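Local structure of gdp-l-fucose synthetase (Naegleria fowleri, 6AQZ) at residues Asn192-His197 and Glu322-Glu327; Pro196-Asn199 and Gly205-Leu208; Pro209-Lys214 and Gln274-Ile279. The protein binds NADP and probably catalyses the NADPH-dependent last step in the synthesis of GDP-L-fucose. All blocks are in the same frame, centred on the assembly; numbering follows the deposited sequence.

Contact 1: residues Asn192-His197 and Glu322-Glu327; sequences NLFGPH and EQAIKE. With NAP (NADP nicotinamide-adenine-dinucleotide phosphate), chain G.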
loop_
_atom_site.group_PDB
_atom_site.type_symbol
_atom_site.label_atom_id
_atom_site.label_comp_id
_atom_site.label_asym_id
_atom_site.label_seq_id
_atom_site.Cartn_x
_atom_site.Cartn_y
_atom_site.Cartn_z
ATOM N N ASN A 192 0.022 14.900 -17.442
ATOM C CA ASN A 192 0.036 16.308 -17.040
ATOM C C ASN A 192 -1.188 17.068 -17.533
ATOM O O ASN A 192 -1.341 17.316 -18.733
ATOM C CB ASN A 192 1.304 16.978 -17.561
ATOM C CG ASN A 192 2.547 16.201 -17.194
ATOM O OD1 ASN A 192 2.965 16.205 -16.043
ATOM N ND2 ASN A 192 3.111 15.483 -18.161
ATOM N N LEU A 193 -2.051 17.450 -16.616
ATOM C CA LEU A 193 -3.239 18.213 -16.947
ATOM C C LEU A 193 -2.961 19.715 -16.861
ATOM O O LEU A 193 -2.095 20.162 -16.104
ATOM C CB LEU A 193 -4.398 17.849 -16.011
ATOM C CG LEU A 193 -4.873 16.397 -15.991
ATOM C CD1 LEU A 193 -6.158 16.246 -15.158
ATOM C CD2 LEU A 193 -5.016 15.821 -17.386
ATOM N N PHE A 194 -3.692 20.493 -17.662
ATOM C CA PHE A 194 -3.669 21.947 -17.506
ATOM C C PHE A 194 -5.026 22.517 -17.882
ATOM O O PHE A 194 -5.822 21.890 -18.594
ATOM C CB PHE A 194 -2.566 22.605 -18.355
ATOM C CG PHE A 194 -2.794 22.488 -19.838
ATOM C CD1 PHE A 194 -2.487 21.299 -20.510
ATOM C CD2 PHE A 194 -3.364 23.549 -20.562
ATOM C CE1 PHE A 194 -2.704 21.187 -21.875
ATOM C CE2 PHE A 194 -3.604 23.439 -21.928
ATOM C CZ PHE A 194 -3.261 22.261 -22.585
ATOM N N GLY A 195 -5.284 23.722 -17.399
ATOM C CA GLY A 195 -6.503 24.393 -17.758
ATOM C C GLY A 195 -7.046 25.297 -16.681
ATOM O O GLY A 195 -6.387 25.593 -15.670
ATOM N N PRO A 196 -8.275 25.754 -16.887
ATOM C CA PRO A 196 -8.878 26.685 -15.933
ATOM C C PRO A 196 -9.104 26.026 -14.583
ATOM O O PRO A 196 -9.232 24.807 -14.472
ATOM C CB PRO A 196 -10.202 27.096 -16.605
ATOM C CG PRO A 196 -10.426 26.167 -17.696
ATOM C CD PRO A 196 -9.081 25.603 -18.107
ATOM N N HIS A 197 -9.126 26.864 -13.545
ATOM C CA HIS A 197 -9.313 26.463 -12.152
ATOM C C HIS A 197 -8.162 25.623 -11.610
ATOM O O HIS A 197 -8.309 24.980 -10.573
ATOM C CB HIS A 197 -10.636 25.724 -11.968
ATOM C CG HIS A 197 -11.830 26.552 -12.316
ATOM N ND1 HIS A 197 -12.361 27.487 -11.455
ATOM C CD2 HIS A 197 -12.600 26.582 -13.430
ATOM C CE1 HIS A 197 -13.410 28.056 -12.024
ATOM N NE2 HIS A 197 -13.578 27.522 -13.221
ATOM N N GLU A 322 -2.154 24.801 -29.002
ATOM C CA GLU A 322 -2.190 26.263 -29.030
ATOM C C GLU A 322 -3.565 26.802 -28.635
ATOM O O GLU A 322 -3.665 27.705 -27.795
ATOM C CB GLU A 322 -1.791 26.776 -30.419
ATOM C CG GLU A 322 -0.357 26.419 -30.876
ATOM C CD GLU A 322 -0.138 24.924 -31.158
ATOM O OE1 GLU A 322 -1.131 24.179 -31.306
ATOM O OE2 GLU A 322 1.037 24.495 -31.223
ATOM N N GLN A 323 -4.642 26.225 -29.177
ATOM C CA GLN A 323 -5.981 26.703 -28.829
ATOM C C GLN A 323 -6.299 26.438 -27.358
ATOM O O GLN A 323 -6.929 27.272 -26.694
ATOM C CB GLN A 323 -7.025 26.079 -29.761
ATOM C CG GLN A 323 -8.495 26.395 -29.432
ATOM C CD GLN A 323 -9.493 25.547 -30.246
ATOM O OE1 GLN A 323 -9.188 25.081 -31.352
ATOM N NE2 GLN A 323 -10.687 25.344 -29.692
ATOM N N ALA A 324 -5.856 25.293 -26.821
ATOM C CA ALA A 324 -6.116 25.010 -25.412
ATOM C C ALA A 324 -5.352 25.977 -24.509
ATOM O O ALA A 324 -5.884 26.434 -23.489
ATOM C CB ALA A 324 -5.761 23.557 -25.074
ATOM N N ILE A 325 -4.110 26.310 -24.867
ATOM C CA ILE A 325 -3.362 27.277 -24.068
ATOM C C ILE A 325 -4.039 28.646 -24.082
ATOM O O ILE A 325 -4.213 29.271 -23.032
ATOM C CB ILE A 325 -1.911 27.384 -24.562
ATOM C CG1 ILE A 325 -1.138 26.097 -24.209
ATOM C CG2 ILE A 325 -1.297 28.659 -23.994
ATOM C CD1 ILE A 325 -1.006 25.880 -22.722
ATOM N N LYS A 326 -4.457 29.116 -25.266
ATOM C CA LYS A 326 -5.100 30.428 -25.365
ATOM C C LYS A 326 -6.388 30.467 -24.546
ATOM O O LYS A 326 -6.693 31.479 -23.898
ATOM C CB LYS A 326 -5.374 30.789 -26.831
ATOM N N GLU A 327 -7.157 29.367 -24.562
ATOM C CA GLU A 327 -8.378 29.301 -23.761
ATOM C C GLU A 327 -8.055 29.372 -22.271
ATOM O O GLU A 327 -8.759 30.033 -21.501
ATOM C CB GLU A 327 -9.167 28.024 -24.083
ATOM C CG GLU A 327 -9.928 28.079 -25.412
ATOM C CD GLU A 327 -10.734 26.819 -25.756
ATOM O OE1 GLU A 327 -10.836 25.866 -24.932
ATOM O OE2 GLU A 327 -11.275 26.793 -26.889
HETATM P PA NAP G . -6.862 19.783 -7.477
HETATM O O1A NAP G . -5.794 20.040 -6.458
HETATM O O2A NAP G . -7.086 20.719 -8.636
HETATM O O5B NAP G . -8.333 19.573 -6.756
HETATM C C5B NAP G . -8.237 18.448 -5.954
HETATM C C4B NAP G . -9.648 18.222 -5.346
HETATM O O4B NAP G . -9.583 17.362 -4.179
HETATM C C3B NAP G . -10.339 19.586 -4.938
HETATM O O3B NAP G . -11.714 19.522 -5.206
HETATM C C2B NAP G . -10.210 19.551 -3.409
HETATM O O2B NAP G . -11.228 20.121 -2.761
HETATM C C1B NAP G . -10.413 17.988 -3.210
HETATM N N9A NAP G . -10.008 17.554 -1.878
HETATM C C8A NAP G . -8.727 17.489 -1.370
HETATM N N7A NAP G . -8.682 17.035 -0.096
HETATM C C5A NAP G . -10.010 16.812 0.230
HETATM C C6A NAP G . -10.602 16.349 1.401
HETATM N N6A NAP G . -9.815 16.012 2.501
HETATM N N1A NAP G . -11.945 16.181 1.488
HETATM C C2A NAP G . -12.632 16.520 0.357
HETATM N N3A NAP G . -12.203 16.990 -0.834
HETATM C C4A NAP G . -10.856 17.120 -0.871
HETATM O O3 NAP G . -6.366 18.279 -8.007
HETATM P PN NAP G . -6.686 18.004 -9.542
HETATM O O1N NAP G . -8.110 18.184 -9.904
HETATM O O2N NAP G . -5.551 18.388 -10.465
HETATM O O5D NAP G . -6.532 16.265 -9.661
HETATM C C5D NAP G . -7.613 15.594 -9.150
HETATM C C4D NAP G . -7.310 14.142 -9.442
HETATM O O4D NAP G . -6.581 14.089 -10.681
HETATM C C3D NAP G . -6.309 13.609 -8.309
HETATM O O3D NAP G . -6.675 12.324 -7.939
HETATM C C2D NAP G . -4.935 13.643 -9.015
HETATM O O2D NAP G . -4.085 12.628 -8.645
HETATM C C1D NAP G . -5.365 13.376 -10.487
HETATM N N1N NAP G . -4.294 13.817 -11.426
HETATM C C2N NAP G . -4.036 15.166 -11.685
HETATM C C3N NAP G . -3.011 15.529 -12.534
HETATM C C7N NAP G . -2.740 16.980 -12.790
HETATM O O7N NAP G . -1.777 17.375 -13.469
HETATM N N7N NAP G . -3.595 17.941 -12.238
HETATM C C4N NAP G . -2.140 14.534 -13.200
HETATM C C5N NAP G . -2.479 13.121 -12.852
HETATM C C6N NAP G . -3.488 12.819 -12.031
HETATM P P2B NAP G . -11.066 21.929 -2.381
HETATM O O1X NAP G . -11.138 22.478 -3.773
HETATM O O2X NAP G . -12.303 22.115 -1.500
HETATM O O3X NAP G . -9.727 21.933 -1.706
#
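The nicotinamide end of the NADP pocket is lined by the last residues of strand 184-194, and the end of that same strand packs on helix 321-335. Two neighbouring residues divide the work. F194 faces the helix: CZ of its ring lies 3.8 Å from A324 CB, which sits at the ring edge near its plane, while F194 CE2 is 3.7 Å from I325 CD1, a methyl that approaches obliquely. The phenyl group and the I325 side chain cross at about a right angle. With chi1 at 67°, F194 CG stands between its own backbone N and carbonyl carbon, and the ring extends from there to the helix. The Y239 ring meets the F194 ring and L208 packs against F194; the contact is buried. This packing joins the strand end to the late helix 321-335.

L193 serves the cofactor. Its backbone N holds the carboxamide oxygen, NAP O7N, by one hydrogen bond, 3.2 Å long with an N-H...O angle of 160°; its CB lies 3.7 Å from NAP C7N, and CG leans toward the nicotinamide ring. The C-terminal end of a parallel strand meeting the dinucleotide is characteristic of Rossmann-type folds, here that of the NAD-dependent epimerase/dehydratase family.

Contact 2: residues Pro196-Asn199 and Gly205-Leu208; sequences PHDN and GHVL. With NAP (NADP nicotinamide-adenine-dinucleotide phosphate), chain G.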
loop_
_atom_site.group_PDB
_atom_site.type_symbol
_atom_site.label_atom_id
_atom_site.label_comp_id
_atom_site.label_asym_id
_atom_site.label_seq_id
_atom_site.Cartn_x
_atom_site.Cartn_y
_atom_site.Cartn_z
ATOM N N PRO A 196 -8.275 25.754 -16.887
ATOM C CA PRO A 196 -8.878 26.685 -15.933
ATOM C C PRO A 196 -9.104 26.026 -14.583
ATOM O O PRO A 196 -9.232 24.807 -14.472
ATOM C CB PRO A 196 -10.202 27.096 -16.605
ATOM C CG PRO A 196 -10.426 26.167 -17.696
ATOM C CD PRO A 196 -9.081 25.603 -18.107
ATOM N N HIS A 197 -9.126 26.864 -13.545
ATOM C CA HIS A 197 -9.313 26.463 -12.152
ATOM C C HIS A 197 -8.162 25.623 -11.610
ATOM O O HIS A 197 -8.309 24.980 -10.573
ATOM C CB HIS A 197 -10.636 25.724 -11.968
ATOM C CG HIS A 197 -11.830 26.552 -12.316
ATOM N ND1 HIS A 197 -12.361 27.487 -11.455
ATOM C CD2 HIS A 197 -12.600 26.582 -13.430
ATOM C CE1 HIS A 197 -13.410 28.056 -12.024
ATOM N NE2 HIS A 197 -13.578 27.522 -13.221
ATOM N N ASP A 198 -7.007 25.680 -12.270
ATOM C CA ASP A 198 -5.777 25.049 -11.827
ATOM C C ASP A 198 -5.230 25.763 -10.597
ATOM O O ASP A 198 -5.809 26.728 -10.095
ATOM C CB ASP A 198 -4.754 25.073 -12.954
ATOM C CG ASP A 198 -3.786 23.906 -12.899
ATOM O OD1 ASP A 198 -3.612 23.324 -11.808
ATOM O OD2 ASP A 198 -3.184 23.604 -13.954
ATOM N N ASN A 199 -4.122 25.249 -10.074
ATOM C CA ASN A 199 -3.382 25.895 -8.995
ATOM C C ASN A 199 -2.198 26.625 -9.619
ATOM O O ASN A 199 -1.242 25.990 -10.068
ATOM C CB ASN A 199 -2.920 24.881 -7.950
ATOM C CG ASN A 199 -2.187 25.538 -6.805
ATOM O OD1 ASN A 199 -2.011 26.764 -6.780
ATOM N ND2 ASN A 199 -1.785 24.746 -5.834
ATOM N N GLY A 205 2.518 24.911 -7.432
ATOM C CA GLY A 205 1.753 24.413 -8.561
ATOM C C GLY A 205 2.557 23.649 -9.608
ATOM O O GLY A 205 3.771 23.539 -9.560
ATOM N N HIS A 206 1.837 23.082 -10.573
ATOM C CA HIS A 206 2.474 22.371 -11.671
ATOM C C HIS A 206 3.212 23.338 -12.584
ATOM O O HIS A 206 2.963 24.546 -12.592
ATOM C CB HIS A 206 1.444 21.590 -12.487
ATOM C CG HIS A 206 0.720 20.556 -11.688
ATOM N ND1 HIS A 206 1.328 19.855 -10.665
ATOM C CD2 HIS A 206 -0.557 20.105 -11.753
ATOM C CE1 HIS A 206 0.451 19.025 -10.127
ATOM N NE2 HIS A 206 -0.698 19.153 -10.770
ATOM N N VAL A 207 4.100 22.771 -13.400
ATOM C CA VAL A 207 5.013 23.566 -14.216
ATOM C C VAL A 207 4.248 24.511 -15.141
ATOM O O VAL A 207 4.530 25.713 -15.202
ATOM C CB VAL A 207 5.940 22.636 -15.006
ATOM C CG1 VAL A 207 6.647 23.413 -16.089
ATOM C CG2 VAL A 207 6.942 21.965 -14.046
ATOM N N LEU A 208 3.271 23.977 -15.875
ATOM C CA LEU A 208 2.574 24.775 -16.883
ATOM C C LEU A 208 1.748 25.886 -16.251
ATOM O O LEU A 208 1.918 27.053 -16.648
ATOM C CB LEU A 208 1.741 23.847 -17.770
ATOM C CG LEU A 208 1.236 24.301 -19.134
ATOM C CD1 LEU A 208 0.938 23.091 -20.050
ATOM C CD2 LEU A 208 0.001 25.147 -18.937
HETATM P PA NAP G . -6.862 19.783 -7.477
HETATM O O1A NAP G . -5.794 20.040 -6.458
HETATM O O2A NAP G . -7.086 20.719 -8.636
HETATM O O5B NAP G . -8.333 19.573 -6.756
HETATM C C5B NAP G . -8.237 18.448 -5.954
HETATM C C4B NAP G . -9.648 18.222 -5.346
HETATM O O4B NAP G . -9.583 17.362 -4.179
HETATM C C3B NAP G . -10.339 19.586 -4.938
HETATM O O3B NAP G . -11.714 19.522 -5.206
HETATM C C2B NAP G . -10.210 19.551 -3.409
HETATM O O2B NAP G . -11.228 20.121 -2.761
HETATM C C1B NAP G . -10.413 17.988 -3.210
HETATM N N9A NAP G . -10.008 17.554 -1.878
HETATM C C8A NAP G . -8.727 17.489 -1.370
HETATM N N7A NAP G . -8.682 17.035 -0.096
HETATM C C5A NAP G . -10.010 16.812 0.230
HETATM C C6A NAP G . -10.602 16.349 1.401
HETATM N N6A NAP G . -9.815 16.012 2.501
HETATM N N1A NAP G . -11.945 16.181 1.488
HETATM C C2A NAP G . -12.632 16.520 0.357
HETATM N N3A NAP G . -12.203 16.990 -0.834
HETATM C C4A NAP G . -10.856 17.120 -0.871
HETATM O O3 NAP G . -6.366 18.279 -8.007
HETATM P PN NAP G . -6.686 18.004 -9.542
HETATM O O1N NAP G . -8.110 18.184 -9.904
HETATM O O2N NAP G . -5.551 18.388 -10.465
HETATM O O5D NAP G . -6.532 16.265 -9.661
HETATM C C5D NAP G . -7.613 15.594 -9.150
HETATM C C4D NAP G . -7.310 14.142 -9.442
HETATM O O4D NAP G . -6.581 14.089 -10.681
HETATM C C3D NAP G . -6.309 13.609 -8.309
HETATM O O3D NAP G . -6.675 12.324 -7.939
HETATM C C2D NAP G . -4.935 13.643 -9.015
HETATM O O2D NAP G . -4.085 12.628 -8.645
HETATM C C1D NAP G . -5.365 13.376 -10.487
HETATM N N1N NAP G . -4.294 13.817 -11.426
HETATM C C2N NAP G . -4.036 15.166 -11.685
HETATM C C3N NAP G . -3.011 15.529 -12.534
HETATM C C7N NAP G . -2.740 16.980 -12.790
HETATM O O7N NAP G . -1.777 17.375 -13.469
HETATM N N7N NAP G . -3.595 17.941 -12.238
HETATM C C4N NAP G . -2.140 14.534 -13.200
HETATM C C5N NAP G . -2.479 13.121 -12.852
HETATM C C6N NAP G . -3.488 12.819 -12.031
HETATM P P2B NAP G . -11.066 21.929 -2.381
HETATM O O1X NAP G . -11.138 22.478 -3.773
HETATM O O2X NAP G . -12.303 22.115 -1.500
HETATM O O3X NAP G . -9.727 21.933 -1.706
#
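H206 and D198 approach each other beside the nicotinamide carboxamide of NADP, and this loop illustrates how a contact without a hydrogen bond between its two segments can accompany the placing of a residue, H206, against a cofactor.

Van der Waals contact between the segments is slight. N199 O lies 3.7 Å from G205 CA, where the two backbones come closest, and the alpha carbons of N199 and G205 are 5.4 Å apart. G205, without a side chain, sits close against that carbonyl oxygen where the two ends of the loop meet.

The hydrogen bond here is made by D198. Its OD1 accepts a 2.6 Å bond from N199 N, on the anti side of the carboxylate and 29° out of its plane, which ties the side chain back onto its own loop. The same oxygen makes a loose approach to H206 CD2 at 4.4 Å, oblique to the imidazole. The polar atoms of the pair, D198 OD1 and H206 NE2, are 5.2 Å apart and not in contact.

Cofactor contacts come from H206, a residue of the NADP pocket. Its CG lies anti to the carbonyl carbon (chi1 -61°), which carries the ring to the carboxamide: NE2 is 3.4 Å from NAP O7N and 3.5 Å from NAP N7N.

In the fold, residues 196-199 leave strand 184-194 and H206 occupies the N-cap position of helix 207-221. P196 packs against T328 and W331 of helix 321-335, D198 touches L35 of helix 35-46, and L208 reaches F237 of strand 234-239.

Contact 3: residues Pro209-Lys214 and Gln274-Ile279; sequences PGLMHK and QVAQTI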
loop_
_atom_site.group_PDB
_atom_site.type_symbol
_atom_site.label_atom_id
_atom_site.label_comp_id
_atom_site.label_asym_id
_atom_site.label_seq_id
_atom_site.Cartn_x
_atom_site.Cartn_y
_atom_site.Cartn_z
ATOM N N PRO A 209 0.865 25.626 -15.280
ATOM C CA PRO A 209 0.166 26.754 -14.648
ATOM C C PRO A 209 1.116 27.729 -13.973
ATOM O O PRO A 209 0.834 28.932 -13.953
ATOM C CB PRO A 209 -0.771 26.072 -13.641
ATOM C CG PRO A 209 -0.219 24.717 -13.438
ATOM C CD PRO A 209 0.427 24.336 -14.718
ATOM N N GLY A 210 2.235 27.245 -13.420
ATOM C CA GLY A 210 3.222 28.150 -12.856
ATOM C C GLY A 210 3.857 29.029 -13.912
ATOM O O GLY A 210 4.059 30.232 -13.702
ATOM N N LEU A 211 4.128 28.461 -15.088
ATOM C CA LEU A 211 4.676 29.283 -16.157
ATOM C C LEU A 211 3.684 30.368 -16.564
ATOM O O LEU A 211 4.083 31.494 -16.872
ATOM C CB LEU A 211 5.043 28.416 -17.349
ATOM C CG LEU A 211 6.332 27.629 -17.124
ATOM C CD1 LEU A 211 6.642 26.786 -18.344
ATOM C CD2 LEU A 211 7.494 28.537 -16.771
ATOM N N MET A 212 2.383 30.054 -16.542
ATOM C CA MET A 212 1.374 31.060 -16.867
ATOM C C MET A 212 1.374 32.197 -15.861
ATOM O O MET A 212 1.338 33.370 -16.241
ATOM C CB MET A 212 -0.016 30.437 -16.940
ATOM C CG MET A 212 -0.256 29.682 -18.215
ATOM S SD MET A 212 -1.921 29.020 -18.316
ATOM C CE MET A 212 -1.782 28.150 -19.873
ATOM N N HIS A 213 1.436 31.869 -14.571
ATOM C CA HIS A 213 1.437 32.910 -13.552
ATOM C C HIS A 213 2.724 33.717 -13.621
ATOM O O HIS A 213 2.712 34.940 -13.420
ATOM C CB HIS A 213 1.273 32.285 -12.167
ATOM C CG HIS A 213 0.887 33.265 -11.105
ATOM N ND1 HIS A 213 0.813 32.928 -9.771
ATOM C CD2 HIS A 213 0.567 34.576 -11.180
ATOM C CE1 HIS A 213 0.449 33.988 -9.073
ATOM N NE2 HIS A 213 0.295 35.001 -9.903
ATOM N N LYS A 214 3.838 33.041 -13.908
ATOM C CA LYS A 214 5.119 33.714 -14.067
ATOM C C LYS A 214 5.084 34.694 -15.232
ATOM O O LYS A 214 5.565 35.831 -15.116
ATOM C CB LYS A 214 6.220 32.672 -14.282
ATOM C CG LYS A 214 7.252 32.601 -13.185
ATOM C CD LYS A 214 7.479 31.184 -12.733
ATOM C CE LYS A 214 8.903 30.739 -13.039
ATOM N NZ LYS A 214 9.846 31.881 -12.843
ATOM N N GLN A 274 8.879 24.993 -25.782
ATOM C CA GLN A 274 7.737 25.151 -26.682
ATOM C C GLN A 274 6.488 25.569 -25.918
ATOM O O GLN A 274 5.721 26.423 -26.380
ATOM C CB GLN A 274 7.456 23.842 -27.419
ATOM C CG GLN A 274 8.203 23.622 -28.702
ATOM C CD GLN A 274 7.846 22.284 -29.342
ATOM O OE1 GLN A 274 8.034 21.221 -28.744
ATOM N NE2 GLN A 274 7.313 22.337 -30.554
ATOM N N VAL A 275 6.273 24.973 -24.746
ATOM C CA VAL A 275 5.155 25.360 -23.896
ATOM C C VAL A 275 5.314 26.811 -23.462
ATOM O O VAL A 275 4.376 27.613 -23.531
ATOM C CB VAL A 275 5.070 24.403 -22.689
ATOM C CG1 VAL A 275 4.050 24.878 -21.675
ATOM C CG2 VAL A 275 4.756 22.976 -23.158
ATOM N N ALA A 276 6.529 27.175 -23.048
ATOM C CA ALA A 276 6.802 28.533 -22.602
ATOM C C ALA A 276 6.553 29.551 -23.717
ATOM O O ALA A 276 6.030 30.642 -23.460
ATOM C CB ALA A 276 8.238 28.611 -22.082
ATOM N N GLN A 277 6.959 29.224 -24.953
ATOM C CA GLN A 277 6.729 30.118 -26.088
ATOM C C GLN A 277 5.240 30.274 -26.384
ATOM O O GLN A 277 4.759 31.386 -26.646
ATOM C CB GLN A 277 7.458 29.605 -27.327
ATOM C CG GLN A 277 7.333 30.513 -28.524
ATOM C CD GLN A 277 7.988 31.857 -28.287
ATOM O OE1 GLN A 277 8.961 31.955 -27.546
ATOM N NE2 GLN A 277 7.461 32.901 -28.913
ATOM N N THR A 278 4.495 29.165 -26.339
ATOM C CA THR A 278 3.057 29.230 -26.570
ATOM C C THR A 278 2.386 30.085 -25.516
ATOM O O THR A 278 1.466 30.854 -25.816
ATOM C CB THR A 278 2.465 27.822 -26.541
ATOM O OG1 THR A 278 3.273 26.961 -27.336
ATOM C CG2 THR A 278 1.035 27.815 -27.063
ATOM N N ILE A 279 2.833 29.950 -24.267
ATOM C CA ILE A 279 2.327 30.784 -23.189
ATOM C C ILE A 279 2.713 32.226 -23.434
ATOM O O ILE A 279 1.895 33.139 -23.275
ATOM C CB ILE A 279 2.864 30.277 -21.842
ATOM C CG1 ILE A 279 2.239 28.914 -21.503
ATOM C CG2 ILE A 279 2.650 31.328 -20.751
ATOM C CD1 ILE A 279 2.809 28.278 -20.245
#
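Helices 209-214 and 274-279 pass at an axial distance of 10.0 Å, their N-to-C directions 42° apart with a signed crossing angle of -42°. The contact is a buried helix-helix packing beside the Rossmann-like core, and it shows how one long aliphatic side chain can reach across the interval between two helices at such a spacing. That residue is I279. Its CD1 methyl lies 3.7 Å from L211 CB and 3.9 Å from M212 CG, touching consecutive residues of the opposite helix near their backbone. With chi2 at 175° the I279 side chain is extended to its tip, which carries CD1 across the interface, while its other branch, CG2, lies alongside M212 CA. M212 and I279 cross at about a right angle.

A second, looser touch joins L211 CD1 to A276 CB at 4.5 Å. V227 of strand 225-228 touches both L211 and A276, and I325 and T328 of helix 321-335 touch M212; strand 225-228 and helix 321-335 thus adjoin the interface. Within helix 274-279, Q274 O takes two bonds from T278: the backbone N and, from the opposite face of the carbonyl plane, OG1 at 2.7 Å.

From the N terminus, the chain passes through the parallel strands of the nucleotide-binding core and reaches strand 184-194, where contact 1 opens. Contact 2 closes almost at once, a short loop joining the strand end to the start of helix 207-221. The same helix then opens contact 3, which closes some 60 residues later on helix 272-283. Only at helix 321-335 does contact 1 close, so contact 3 is nested inside its loop, with contact 2 in series before contact 3. L208 meets F194 and I325 of contact 1, whose I325 CD1 in turn meets M212 CE of contact 3, uniting the cofactor-side strand with three helices.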